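PDB 6LPH: suppressor of fused homolog, which binds the kinase Fused and probably sequesters DNA-binding transcription factors, the chain described here being the N-terminal part of the longer protein. Local coordinates for residues E103-L108 / A176-L181; Q137-Y142 / D154-R159; L150-N155 / D192-V197; K169-L174 / V199-L204. One frame throughout, in Å; residues are numbered along the deposited sequence.

Interaction 1: E103-L108 / A176-L181; sequences ELTFRL and AQDPQL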
loop_
_atom_site.group_PDB
_atom_site.type_symbol
_atom_site.label_atom_id
_atom_site.label_comp_id
_atom_site.label_asym_id
_atom_site.label_seq_id
_atom_site.Cartn_x
_atom_site.Cartn_y
_atom_site.Cartn_z
ATOM N N GLU A 103 -2.931 8.178 -4.144
ATOM C CA GLU A 103 -2.658 7.596 -2.831
ATOM C C GLU A 103 -2.048 6.233 -3.054
ATOM O O GLU A 103 -2.174 5.654 -4.141
ATOM C CB GLU A 103 -3.914 7.483 -1.925
ATOM C CG GLU A 103 -4.533 8.853 -1.529
ATOM C CD GLU A 103 -3.733 9.653 -0.507
ATOM O OE1 GLU A 103 -2.658 9.188 0.011
ATOM O OE2 GLU A 103 -4.217 10.763 -0.174
ATOM N N LEU A 104 -1.373 5.735 -2.010
ATOM C CA LEU A 104 -0.754 4.434 -2.056
ATOM C C LEU A 104 -1.705 3.337 -1.568
ATOM O O LEU A 104 -2.436 3.534 -0.573
ATOM C CB LEU A 104 0.462 4.417 -1.132
ATOM C CG LEU A 104 1.585 5.396 -1.551
ATOM C CD1 LEU A 104 2.654 5.480 -0.471
ATOM C CD2 LEU A 104 2.201 4.974 -2.889
ATOM N N THR A 105 -1.696 2.195 -2.260
ATOM C CA THR A 105 -2.322 0.989 -1.726
ATOM C C THR A 105 -1.327 -0.190 -1.665
ATOM O O THR A 105 -0.254 -0.151 -2.291
ATOM C CB THR A 105 -3.617 0.581 -2.458
ATOM O OG1 THR A 105 -3.295 -0.078 -3.678
ATOM C CG2 THR A 105 -4.525 1.827 -2.781
ATOM N N PHE A 106 -1.679 -1.222 -0.908
ATOM C CA PHE A 106 -0.791 -2.383 -0.809
ATOM C C PHE A 106 -1.669 -3.593 -0.483
ATOM O O PHE A 106 -2.645 -3.469 0.268
ATOM C CB PHE A 106 0.254 -2.111 0.263
ATOM C CG PHE A 106 1.250 -3.247 0.500
ATOM C CD1 PHE A 106 2.073 -3.724 -0.538
ATOM C CD2 PHE A 106 1.412 -3.778 1.774
ATOM C CE1 PHE A 106 3.021 -4.720 -0.327
ATOM C CE2 PHE A 106 2.391 -4.783 2.015
ATOM C CZ PHE A 106 3.175 -5.263 0.958
ATOM N N ARG A 107 -1.387 -4.720 -1.131
ATOM C CA ARG A 107 -2.135 -5.963 -0.861
ATOM C C ARG A 107 -1.187 -7.001 -0.303
ATOM O O ARG A 107 -0.195 -7.398 -0.949
ATOM C CB ARG A 107 -2.839 -6.479 -2.095
ATOM C CG ARG A 107 -3.925 -5.482 -2.590
ATOM C CD ARG A 107 -4.648 -6.001 -3.808
ATOM N NE ARG A 107 -5.564 -4.984 -4.345
ATOM C CZ ARG A 107 -6.810 -4.784 -3.900
ATOM N NH1 ARG A 107 -7.321 -5.573 -2.922
ATOM N NH2 ARG A 107 -7.580 -3.838 -4.457
ATOM N N LEU A 108 -1.486 -7.447 0.895
ATOM C CA LEU A 108 -0.540 -8.331 1.596
ATOM C C LEU A 108 -1.142 -9.718 1.903
ATOM O O LEU A 108 -2.120 -9.828 2.646
ATOM C CB LEU A 108 -0.041 -7.636 2.851
ATOM C CG LEU A 108 0.790 -8.527 3.813
ATOM C CD1 LEU A 108 2.100 -8.950 3.167
ATOM C CD2 LEU A 108 1.038 -7.779 5.128
ATOM N N ALA A 176 1.513 -0.480 -9.651
ATOM C CA ALA A 176 0.412 -0.892 -10.519
ATOM C C ALA A 176 -0.818 -0.071 -10.187
ATOM O O ALA A 176 -0.869 0.580 -9.130
ATOM C CB ALA A 176 0.121 -2.391 -10.340
ATOM N N GLN A 177 -1.798 -0.070 -11.095
ATOM C CA GLN A 177 -3.067 0.553 -10.784
ATOM C C GLN A 177 -3.807 -0.416 -9.861
ATOM O O GLN A 177 -3.864 -1.601 -10.148
ATOM C CB GLN A 177 -3.898 0.803 -12.035
ATOM C CG GLN A 177 -5.188 1.528 -11.663
ATOM C CD GLN A 177 -6.046 1.807 -12.858
ATOM O OE1 GLN A 177 -5.897 1.190 -13.913
ATOM N NE2 GLN A 177 -6.946 2.738 -12.708
ATOM N N ASP A 178 -4.332 0.083 -8.750
ATOM C CA ASP A 178 -5.181 -0.730 -7.873
ATOM C C ASP A 178 -6.412 -1.255 -8.649
ATOM O O ASP A 178 -7.215 -0.468 -9.124
ATOM C CB ASP A 178 -5.594 0.069 -6.608
ATOM C CG ASP A 178 -6.296 -0.802 -5.580
ATOM O OD1 ASP A 178 -5.739 -0.933 -4.470
ATOM O OD2 ASP A 178 -7.381 -1.373 -5.881
ATOM N N PRO A 179 -6.553 -2.589 -8.769
ATOM C CA PRO A 179 -7.597 -3.193 -9.605
ATOM C C PRO A 179 -9.030 -2.885 -9.123
ATOM O O PRO A 179 -9.949 -2.813 -9.936
ATOM C CB PRO A 179 -7.301 -4.708 -9.501
ATOM C CG PRO A 179 -6.587 -4.866 -8.197
ATOM C CD PRO A 179 -5.789 -3.601 -8.005
ATOM N N GLN A 180 -9.210 -2.724 -7.815
ATOM C CA GLN A 180 -10.520 -2.411 -7.218
ATOM C C GLN A 180 -10.783 -0.921 -7.234
ATOM O O GLN A 180 -11.898 -0.467 -7.542
ATOM C CB GLN A 180 -10.492 -2.780 -5.738
ATOM C CG GLN A 180 -11.365 -3.908 -5.386
ATOM C CD GLN A 180 -11.186 -4.313 -3.955
ATOM O OE1 GLN A 180 -10.124 -4.084 -3.346
ATOM N NE2 GLN A 180 -12.227 -4.921 -3.394
ATOM N N LEU A 181 -9.770 -0.156 -6.844
ATOM C CA LEU A 181 -10.005 1.269 -6.561
ATOM C C LEU A 181 -9.882 2.141 -7.793
ATOM O O LEU A 181 -10.557 3.158 -7.885
ATOM C CB LEU A 181 -9.104 1.787 -5.447
ATOM C CG LEU A 181 -9.210 1.013 -4.126
ATOM C CD1 LEU A 181 -8.362 1.680 -3.062
ATOM C CD2 LEU A 181 -10.660 0.893 -3.692
#
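Three donors converge on Asp178 OD2: Arg107 NH2 at 2.9 Å, and the backbone Gln180 N and Leu181 N at 3.0 and 2.8 Å. The two backbone bonds form an Asx turn and the wider Asx motif, fixing the loop that interrupts strand 172-186. In the mixed sheet, strand 189-199 runs between that strand and strand 97-109. Asp178 CG lies anti to its backbone N (chi1 -171°); the Asp178 side chain crosses those of Thr105 and Arg107 at about a right angle. In the salt bridge, Arg107 NH2 meets Asp178 OD2 on its syn side, 28° out of the carboxylate plane. Thr105 OG1 donates to the anti lone pair of Asp178 OD1 at 2.7 Å, and His73 is a second partner of OD1. Gln195 OE1 takes Arg107 NE and His71 NE2 takes NH1, so the buried guanidinium is gripped at several nitrogens, which should stabilise its charge. Pro179 meets it tip to tip, and in the guanidinium plane Arg107 NH2 also donates to Gln180 OE1 at 2.8 Å.

Interaction 2: Q137-Y142 / D154-R159; sequences QAIGRY and DNIPWR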
loop_
_atom_site.group_PDB
_atom_site.type_symbol
_atom_site.label_atom_id
_atom_site.label_comp_id
_atom_site.label_asym_id
_atom_site.label_seq_id
_atom_site.Cartn_x
_atom_site.Cartn_y
_atom_site.Cartn_z
ATOM N N GLN A 137 4.307 5.103 4.922
ATOM C CA GLN A 137 4.809 6.410 5.392
ATOM C C GLN A 137 6.152 6.729 4.750
ATOM O O GLN A 137 6.371 7.862 4.304
ATOM C CB GLN A 137 4.943 6.506 6.906
ATOM C CG GLN A 137 3.658 6.439 7.687
ATOM C CD GLN A 137 2.833 7.722 7.622
ATOM O OE1 GLN A 137 3.176 8.683 6.902
ATOM N NE2 GLN A 137 1.725 7.742 8.388
ATOM N N ALA A 138 7.026 5.724 4.687
ATOM C CA ALA A 138 8.380 5.893 4.167
ATOM C C ALA A 138 8.324 6.176 2.651
ATOM O O ALA A 138 9.074 7.021 2.141
ATOM C CB ALA A 138 9.242 4.660 4.461
ATOM N N ILE A 139 7.446 5.479 1.933
ATOM C CA ILE A 139 7.289 5.767 0.501
ATOM C C ILE A 139 6.694 7.170 0.319
ATOM O O ILE A 139 7.153 7.944 -0.535
ATOM C CB ILE A 139 6.470 4.686 -0.262
ATOM C CG1 ILE A 139 7.203 3.330 -0.228
ATOM C CG2 ILE A 139 6.155 5.149 -1.712
ATOM C CD1 ILE A 139 6.275 2.155 -0.518
ATOM N N GLY A 140 5.698 7.497 1.137
ATOM C CA GLY A 140 5.175 8.856 1.208
ATOM C C GLY A 140 6.247 9.923 1.402
ATOM O O GLY A 140 6.246 10.930 0.691
ATOM N N ARG A 141 7.172 9.709 2.339
ATOM C CA ARG A 141 8.264 10.682 2.574
ATOM C C ARG A 141 9.153 10.807 1.355
ATOM O O ARG A 141 9.554 11.900 0.984
ATOM C CB ARG A 141 9.142 10.302 3.781
ATOM C CG ARG A 141 8.686 10.889 5.105
ATOM C CD ARG A 141 9.665 10.568 6.239
ATOM N NE ARG A 141 9.738 9.121 6.480
ATOM C CZ ARG A 141 8.912 8.448 7.278
ATOM N NH1 ARG A 141 7.965 9.091 7.940
ATOM N NH2 ARG A 141 9.025 7.132 7.418
ATOM N N TYR A 142 9.439 9.672 0.725
ATOM C CA TYR A 142 10.292 9.630 -0.440
ATOM C C TYR A 142 9.661 10.527 -1.540
ATOM O O TYR A 142 10.331 11.409 -2.103
ATOM C CB TYR A 142 10.440 8.162 -0.887
ATOM C CG TYR A 142 11.089 7.986 -2.233
ATOM C CD1 TYR A 142 12.373 8.490 -2.478
ATOM C CD2 TYR A 142 10.435 7.319 -3.262
ATOM C CE1 TYR A 142 12.985 8.319 -3.709
ATOM C CE2 TYR A 142 11.046 7.140 -4.509
ATOM C CZ TYR A 142 12.312 7.650 -4.717
ATOM O OH TYR A 142 12.930 7.494 -5.931
ATOM N N ASP A 154 5.922 2.194 -12.866
ATOM C CA ASP A 154 7.152 2.691 -12.235
ATOM C C ASP A 154 7.741 1.606 -11.345
ATOM O O ASP A 154 7.036 0.646 -10.931
ATOM C CB ASP A 154 6.917 3.953 -11.368
ATOM C CG ASP A 154 6.758 5.227 -12.189
ATOM O OD1 ASP A 154 6.433 6.294 -11.602
ATOM O OD2 ASP A 154 6.939 5.177 -13.420
ATOM N N ASN A 155 9.022 1.757 -11.050
ATOM C CA ASN A 155 9.657 0.883 -10.059
ATOM C C ASN A 155 10.253 1.759 -8.968
ATOM O O ASN A 155 10.590 2.912 -9.213
ATOM C CB ASN A 155 10.736 -0.013 -10.717
ATOM C CG ASN A 155 11.906 0.780 -11.305
ATOM O OD1 ASN A 155 11.930 1.125 -12.505
ATOM N ND2 ASN A 155 12.882 1.069 -10.472
ATOM N N ILE A 156 10.410 1.205 -7.774
ATOM C CA ILE A 156 11.081 1.917 -6.715
ATOM C C ILE A 156 12.203 1.001 -6.209
ATOM O O ILE A 156 11.915 -0.047 -5.604
ATOM C CB ILE A 156 10.140 2.298 -5.550
ATOM C CG1 ILE A 156 8.907 3.064 -6.069
ATOM C CG2 ILE A 156 10.940 3.075 -4.495
ATOM C CD1 ILE A 156 7.796 3.307 -5.050
ATOM N N PRO A 157 13.469 1.383 -6.462
ATOM C CA PRO A 157 14.586 0.534 -6.023
ATOM C C PRO A 157 14.846 0.763 -4.540
ATOM O O PRO A 157 15.830 1.417 -4.159
ATOM C CB PRO A 157 15.763 1.001 -6.881
ATOM C CG PRO A 157 15.441 2.402 -7.282
ATOM C CD PRO A 157 13.929 2.557 -7.240
ATOM N N TRP A 158 13.931 0.213 -3.736
ATOM C CA TRP A 158 13.904 0.333 -2.273
ATOM C C TRP A 158 15.107 -0.272 -1.610
ATOM O O TRP A 158 15.624 0.254 -0.609
ATOM C CB TRP A 158 12.648 -0.361 -1.764
ATOM C CG TRP A 158 12.159 0.157 -0.437
ATOM C CD1 TRP A 158 11.969 -0.569 0.733
ATOM C CD2 TRP A 158 11.747 1.521 -0.109
ATOM N NE1 TRP A 158 11.469 0.225 1.729
ATOM C CE2 TRP A 158 11.329 1.493 1.306
ATOM C CE3 TRP A 158 11.679 2.728 -0.815
ATOM C CZ2 TRP A 158 10.877 2.637 1.971
ATOM C CZ3 TRP A 158 11.219 3.874 -0.131
ATOM C CH2 TRP A 158 10.824 3.828 1.218
ATOM N N ARG A 159 15.561 -1.387 -2.167
ATOM C CA ARG A 159 16.767 -2.100 -1.690
ATOM C C ARG A 159 16.746 -2.523 -0.226
ATOM O O ARG A 159 17.769 -2.453 0.441
ATOM C CB ARG A 159 18.069 -1.292 -1.961
ATOM C CG ARG A 159 18.281 -0.913 -3.420
ATOM C CD ARG A 159 18.368 -2.141 -4.305
ATOM N NE ARG A 159 18.769 -1.772 -5.647
ATOM C CZ ARG A 159 18.837 -2.605 -6.682
ATOM N NH1 ARG A 159 18.481 -3.889 -6.557
ATOM N NH2 ARG A 159 19.210 -2.130 -7.864
#
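Trp158 CG stands anti to its backbone N (chi1 -155°), and Ile139 CG1 stands anti to its carbonyl carbon (chi1 -63°); these torsions start the indole and the isoleucine branch on paths that meet. Helix 131-146 packs across the mixed sheet and here meets its outermost strand, 155-156, and the turn after it: the helix supplies Ala138, Ile139 and Tyr142, while the strand and the residues just after it supply Ile156 and Trp158. Ile139 CG1 lies over one face of the indole, offset toward the rim, in a CH-pi contact 4.2 Å from the centroid of the Trp158 six-membered ring and 22° off its normal. Ala138 CB meets the same ring at its edge, in plane, 3.6 Å from Trp158 CZ2. One ring thus spans a turn of helix, with Tyr142 CB more distantly placed at its edge. Ile156 adds a second apolar group. Its CD1 lies 4.2 Å from Ile139 CG2, and the Tyr142 and Ile156 side chains slide past each other in opposite directions. Between Ile156 and Trp158, Pro157 is the centre of an inverse gamma turn, and Lys160 makes a cation-pi contact with the indole. On the helix, Gln137 packs on the bound peptide. Tyr142 CE2 comes within 4.1 Å of Ile156 CG2.

Interaction 3: L150-N155 / D192-V197; sequences LCFGDN and DFCQIV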
loop_
_atom_site.group_PDB
_atom_site.type_symbol
_atom_site.label_atom_id
_atom_site.label_comp_id
_atom_site.label_asym_id
_atom_site.label_seq_id
_atom_site.Cartn_x
_atom_site.Cartn_y
_atom_site.Cartn_z
ATOM N N LEU A 150 4.131 8.954 -8.403
ATOM C CA LEU A 150 4.324 7.606 -8.923
ATOM C C LEU A 150 3.325 7.384 -10.022
ATOM O O LEU A 150 2.214 7.892 -9.922
ATOM C CB LEU A 150 4.112 6.580 -7.815
ATOM C CG LEU A 150 5.149 6.636 -6.675
ATOM C CD1 LEU A 150 4.724 5.731 -5.519
ATOM C CD2 LEU A 150 6.522 6.222 -7.191
ATOM N N CYS A 151 3.730 6.666 -11.072
ATOM C CA CYS A 151 2.846 6.303 -12.189
ATOM C C CYS A 151 2.794 4.773 -12.315
ATOM O O CYS A 151 3.722 4.072 -11.894
ATOM C CB CYS A 151 3.346 6.873 -13.530
ATOM S SG CYS A 151 3.923 8.599 -13.562
ATOM N N PHE A 152 1.734 4.262 -12.925
ATOM C CA PHE A 152 1.632 2.824 -13.195
ATOM C C PHE A 152 2.784 2.356 -14.094
ATOM O O PHE A 152 3.081 2.967 -15.126
ATOM C CB PHE A 152 0.274 2.469 -13.804
ATOM C CG PHE A 152 -0.880 3.135 -13.119
ATOM C CD1 PHE A 152 -0.956 3.168 -11.717
ATOM C CD2 PHE A 152 -1.894 3.758 -13.872
ATOM C CE1 PHE A 152 -2.025 3.799 -11.075
ATOM C CE2 PHE A 152 -2.968 4.391 -13.234
ATOM C CZ PHE A 152 -3.036 4.411 -11.840
ATOM N N GLY A 153 3.446 1.294 -13.671
ATOM C CA GLY A 153 4.593 0.796 -14.392
ATOM C C GLY A 153 5.923 1.205 -13.764
ATOM O O GLY A 153 6.933 0.609 -14.094
ATOM N N ASP A 154 5.922 2.194 -12.866
ATOM C CA ASP A 154 7.152 2.691 -12.235
ATOM C C ASP A 154 7.741 1.606 -11.345
ATOM O O ASP A 154 7.036 0.646 -10.931
ATOM C CB ASP A 154 6.917 3.953 -11.368
ATOM C CG ASP A 154 6.758 5.227 -12.189
ATOM O OD1 ASP A 154 6.433 6.294 -11.602
ATOM O OD2 ASP A 154 6.939 5.177 -13.420
ATOM N N ASN A 155 9.022 1.757 -11.050
ATOM C CA ASN A 155 9.657 0.883 -10.059
ATOM C C ASN A 155 10.253 1.759 -8.968
ATOM O O ASN A 155 10.590 2.912 -9.213
ATOM C CB ASN A 155 10.736 -0.013 -10.717
ATOM C CG ASN A 155 11.906 0.780 -11.305
ATOM O OD1 ASN A 155 11.930 1.125 -12.505
ATOM N ND2 ASN A 155 12.882 1.069 -10.472
ATOM N N ASP A 192 -5.397 8.951 -8.346
ATOM C CA ASP A 192 -5.118 7.586 -8.841
ATOM C C ASP A 192 -4.793 6.734 -7.614
ATOM O O ASP A 192 -4.084 7.200 -6.739
ATOM C CB ASP A 192 -3.823 7.587 -9.679
ATOM C CG ASP A 192 -4.010 8.139 -11.078
ATOM O OD1 ASP A 192 -5.150 8.485 -11.438
ATOM O OD2 ASP A 192 -3.007 8.212 -11.840
ATOM N N PHE A 193 -5.238 5.484 -7.555
ATOM C CA PHE A 193 -4.773 4.588 -6.477
ATOM C C PHE A 193 -3.601 3.757 -6.983
ATOM O O PHE A 193 -3.770 2.875 -7.836
ATOM C CB PHE A 193 -5.935 3.766 -5.903
ATOM C CG PHE A 193 -6.933 4.623 -5.154
ATOM C CD1 PHE A 193 -8.028 5.225 -5.821
ATOM C CD2 PHE A 193 -6.741 4.901 -3.818
ATOM C CE1 PHE A 193 -8.918 6.062 -5.134
ATOM C CE2 PHE A 193 -7.617 5.745 -3.132
ATOM C CZ PHE A 193 -8.705 6.323 -3.778
ATOM N N CYS A 194 -2.392 4.089 -6.493
ATOM C CA CYS A 194 -1.169 3.451 -6.954
ATOM C C CYS A 194 -0.839 2.295 -6.023
ATOM O O CYS A 194 -0.422 2.496 -4.866
ATOM C CB CYS A 194 -0.012 4.457 -6.984
ATOM S SG CYS A 194 -0.246 5.628 -8.335
ATOM N N GLN A 195 -1.023 1.079 -6.530
ATOM C CA GLN A 195 -0.779 -0.096 -5.707
ATOM C C GLN A 195 0.677 -0.514 -5.799
ATOM O O GLN A 195 1.217 -0.811 -6.882
ATOM C CB GLN A 195 -1.679 -1.261 -6.105
ATOM C CG GLN A 195 -1.531 -2.479 -5.193
ATOM C CD GLN A 195 -2.458 -3.593 -5.597
ATOM O OE1 GLN A 195 -3.684 -3.415 -5.657
ATOM N NE2 GLN A 195 -1.887 -4.749 -5.901
ATOM N N ILE A 196 1.299 -0.553 -4.633
ATOM C CA ILE A 196 2.676 -0.973 -4.510
ATOM C C ILE A 196 2.709 -2.506 -4.545
ATOM O O ILE A 196 1.840 -3.165 -3.954
ATOM C CB ILE A 196 3.260 -0.316 -3.233
ATOM C CG1 ILE A 196 3.922 1.021 -3.579
ATOM C CG2 ILE A 196 4.385 -1.095 -2.615
ATOM C CD1 ILE A 196 3.258 1.830 -4.638
ATOM N N VAL A 197 3.681 -3.073 -5.269
ATOM C CA VAL A 197 3.833 -4.552 -5.394
ATOM C C VAL A 197 5.271 -4.927 -5.067
ATOM O O VAL A 197 6.181 -4.446 -5.720
ATOM C CB VAL A 197 3.486 -5.050 -6.826
ATOM C CG1 VAL A 197 3.607 -6.581 -6.966
ATOM C CG2 VAL A 197 2.099 -4.609 -7.218
#
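Phe152 reaches from a loop to the flank of strand 189-199, where Asp192 and Cys194 receive its ring. From CB, the chi1 of -44° sets CG anti to the carbonyl carbon, and the far rim of the ring makes the contact. CE1 touches Cys194 SG at 3.7 Å and Phe193 O at 3.8 Å. The sulfur-aromatic contact is oblique, with Cys194 SG 4.8 Å from the Phe152 centroid and 59° off the ring normal. At the tip, CZ meets Asp192 OD2 at 3.8 Å and Asp192 CB at 3.9 Å, with ring and carboxylate planes 27° apart. From the same loop Leu150 places its O 3.7 Å from Cys194 SG and its CD1 4.3 Å from Ile196 CD1. A type II beta turn from Cys151 to Asp154 shapes the loop, and Asp154 OD1 accepts from Cys151 N at 2.8 Å. Leu150 touches Ile139 and Cys143 of helix 131-146 and Leu104 of strand 97-109, while backbone bonds to Val175 tie the turn to strand 172-186.

Interaction 4: K169-L174 / V199-L204; sequences KLQNLL and VFDDEL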
loop_
_atom_site.group_PDB
_atom_site.type_symbol
_atom_site.label_atom_id
_atom_site.label_comp_id
_atom_site.label_asym_id
_atom_site.label_seq_id
_atom_site.Cartn_x
_atom_site.Cartn_y
_atom_site.Cartn_z
ATOM N N LYS A 169 12.682 -12.210 0.352
ATOM C CA LYS A 169 13.334 -11.863 -0.914
ATOM C C LYS A 169 12.653 -10.647 -1.575
ATOM O O LYS A 169 13.081 -10.189 -2.637
ATOM C CB LYS A 169 13.262 -13.063 -1.862
ATOM C CG LYS A 169 14.038 -14.250 -1.344
ATOM C CD LYS A 169 13.687 -15.529 -2.075
ATOM C CE LYS A 169 14.385 -16.717 -1.422
ATOM N NZ LYS A 169 15.859 -16.646 -1.597
ATOM N N LEU A 170 11.591 -10.130 -0.965
ATOM C CA LEU A 170 10.933 -8.924 -1.547
ATOM C C LEU A 170 11.510 -7.601 -0.992
ATOM O O LEU A 170 11.108 -7.159 0.098
ATOM C CB LEU A 170 9.406 -9.003 -1.390
ATOM C CG LEU A 170 8.735 -10.254 -1.957
ATOM C CD1 LEU A 170 7.234 -10.063 -1.954
ATOM C CD2 LEU A 170 9.197 -10.573 -3.378
ATOM N N GLN A 171 12.442 -6.992 -1.749
ATOM C CA GLN A 171 13.225 -5.809 -1.331
ATOM C C GLN A 171 12.990 -4.576 -2.162
ATOM O O GLN A 171 13.674 -3.568 -1.948
ATOM C CB GLN A 171 14.724 -5.989 -1.579
ATOM C CG GLN A 171 15.299 -7.352 -1.454
ATOM C CD GLN A 171 15.466 -7.631 -0.035
ATOM O OE1 GLN A 171 14.478 -7.678 0.665
ATOM N NE2 GLN A 171 16.706 -7.758 0.429
ATOM N N ASN A 172 12.110 -4.664 -3.150
ATOM C CA ASN A 172 11.910 -3.576 -4.105
ATOM C C ASN A 172 10.465 -3.572 -4.500
ATOM O O ASN A 172 9.710 -4.499 -4.128
ATOM C CB ASN A 172 12.820 -3.781 -5.341
ATOM C CG ASN A 172 14.308 -3.755 -4.987
ATOM O OD1 ASN A 172 14.965 -4.805 -4.930
ATOM N ND2 ASN A 172 14.835 -2.586 -4.738
ATOM N N LEU A 173 10.049 -2.522 -5.223
ATOM C CA LEU A 173 8.638 -2.294 -5.458
ATOM C C LEU A 173 8.390 -1.987 -6.894
ATOM O O LEU A 173 9.210 -1.327 -7.523
ATOM C CB LEU A 173 8.144 -1.066 -4.660
ATOM C CG LEU A 173 8.411 -1.234 -3.160
ATOM C CD1 LEU A 173 8.360 0.102 -2.453
ATOM C CD2 LEU A 173 7.420 -2.254 -2.596
ATOM N N LEU A 174 7.260 -2.455 -7.418
ATOM C CA LEU A 174 6.721 -1.907 -8.694
ATOM C C LEU A 174 5.428 -1.250 -8.359
ATOM O O LEU A 174 4.868 -1.535 -7.305
ATOM C CB LEU A 174 6.480 -2.979 -9.785
ATOM C CG LEU A 174 7.695 -3.827 -10.167
ATOM C CD1 LEU A 174 7.386 -4.814 -11.316
ATOM C CD2 LEU A 174 8.842 -2.886 -10.526
ATOM N N VAL A 199 8.618 -7.016 -5.161
ATOM C CA VAL A 199 9.236 -7.822 -6.215
ATOM C C VAL A 199 10.677 -8.263 -5.861
ATOM O O VAL A 199 11.365 -7.654 -4.999
ATOM C CB VAL A 199 9.239 -7.112 -7.607
ATOM C CG1 VAL A 199 7.813 -6.896 -8.122
ATOM C CG2 VAL A 199 10.005 -5.786 -7.570
ATOM N N PHE A 200 11.135 -9.282 -6.582
ATOM C CA PHE A 200 12.501 -9.825 -6.469
ATOM C C PHE A 200 13.456 -8.873 -7.163
ATOM O O PHE A 200 13.042 -7.977 -7.960
ATOM C CB PHE A 200 12.593 -11.203 -7.170
ATOM C CG PHE A 200 12.120 -12.362 -6.335
ATOM C CD1 PHE A 200 12.995 -13.402 -6.018
ATOM C CD2 PHE A 200 10.782 -12.446 -5.892
ATOM C CE1 PHE A 200 12.559 -14.483 -5.251
ATOM C CE2 PHE A 200 10.348 -13.525 -5.120
ATOM C CZ PHE A 200 11.245 -14.540 -4.789
ATOM N N ASP A 201 14.726 -9.062 -6.861
ATOM C CA ASP A 201 15.790 -8.299 -7.498
ATOM C C ASP A 201 15.733 -8.425 -9.008
ATOM O O ASP A 201 15.879 -7.413 -9.685
ATOM C CB ASP A 201 17.182 -8.757 -7.034
ATOM C CG ASP A 201 17.534 -8.284 -5.620
ATOM O OD1 ASP A 201 16.678 -7.752 -4.887
ATOM O OD2 ASP A 201 18.703 -8.475 -5.222
ATOM N N ASP A 202 15.554 -9.649 -9.536
ATOM C CA ASP A 202 15.548 -9.817 -11.001
ATOM C C ASP A 202 14.309 -9.180 -11.643
ATOM O O ASP A 202 14.388 -8.615 -12.739
ATOM C CB ASP A 202 15.768 -11.283 -11.457
ATOM C CG ASP A 202 14.693 -12.258 -10.945
ATOM O OD1 ASP A 202 13.910 -11.901 -10.042
ATOM O OD2 ASP A 202 14.648 -13.409 -11.435
ATOM N N GLU A 203 13.179 -9.241 -10.937
ATOM C CA GLU A 203 11.943 -8.583 -11.399
ATOM C C GLU A 203 12.150 -7.059 -11.493
ATOM O O GLU A 203 11.741 -6.403 -12.482
ATOM C CB GLU A 203 10.763 -8.950 -10.474
ATOM C CG GLU A 203 10.258 -10.381 -10.708
ATOM C CD GLU A 203 9.507 -11.023 -9.541
ATOM O OE1 GLU A 203 9.162 -12.222 -9.684
ATOM O OE2 GLU A 203 9.245 -10.365 -8.503
ATOM N N LEU A 204 12.790 -6.504 -10.466
ATOM C CA LEU A 204 13.112 -5.077 -10.456
ATOM C C LEU A 204 14.062 -4.767 -11.610
ATOM O O LEU A 204 13.846 -3.822 -12.372
ATOM C CB LEU A 204 13.751 -4.643 -9.127
ATOM C CG LEU A 204 14.357 -3.246 -9.280
ATOM C CD1 LEU A 204 13.230 -2.222 -9.269
ATOM C CD2 LEU A 204 15.433 -2.948 -8.248
HETATM O O HOH W 1 15.211 -10.754 -4.399
HETATM O O HOH W 2 13.826 -7.331 -4.178
#
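Val199 and Asn172 form an antiparallel hydrogen-bonded pair where strand 189-199 gives way to helix 201-219, and the buried side chains pack tightly around this junction. Val199 N donates to Asn172 O at 2.9 Å. Val199 CG1 sits 3.7 Å from Leu174 CG, the two side chains crossing at about a right angle. Leu204, one turn into the helix, comes back toward the strand and lays its CD2 4.0 Å from Asn172 CB. Phe200 occupies the N-cap position, and its backbone N donates almost straight (175°) to Glu203 OE2 at 2.9 Å. The carboxylate of Glu203 also pairs with Arg236, which ties the start of the helix to a following loop. The buried Leu170 presses CD2 to within 3.5 Å of Phe200 CD2. Lys169 CB lies over one face of the Phe200 ring in a CH-pi contact, 4.0 Å from the centroid and 24° off the normal, and Lys169 CD touches Phe200 CE1 at 3.5 Å before the exposed chain carries its amine away from the helix.

Toward solvent the backbones stay close but direct bonding weakens: the bond from Gln171 N to Val199 O is long and weak. Water 2 bridges the same two atoms, accepting from Gln171 N and donating to Val199 O. Water 1 donates to Lys169 O at 2.8 Å and accepts from Asp201 N.

Overall arrangement
All four contacts draw on one mixed sheet and lie in the SUFU family region. Interactions 1 and 3, with centres about 8 Å apart, meet through Gln195 on strand 189-199, which lies between strands 97-109 and 172-186. Helix 131-146 covers the sheet at interaction 2, about 15 Å from interaction 1, and Leu104 touches Ile139 between them. Interactions 2 and 3 share Asp154 and Asn155. Interaction 4, about 14 Å from interaction 3, lies where strand 189-199 passes into helix 201-219. Along the chain, interaction 2 is nested within interaction 1 and precedes interaction 4, whereas interactions 1, 3 and 4 cross one another, interlocking distant sequence in one compact unit.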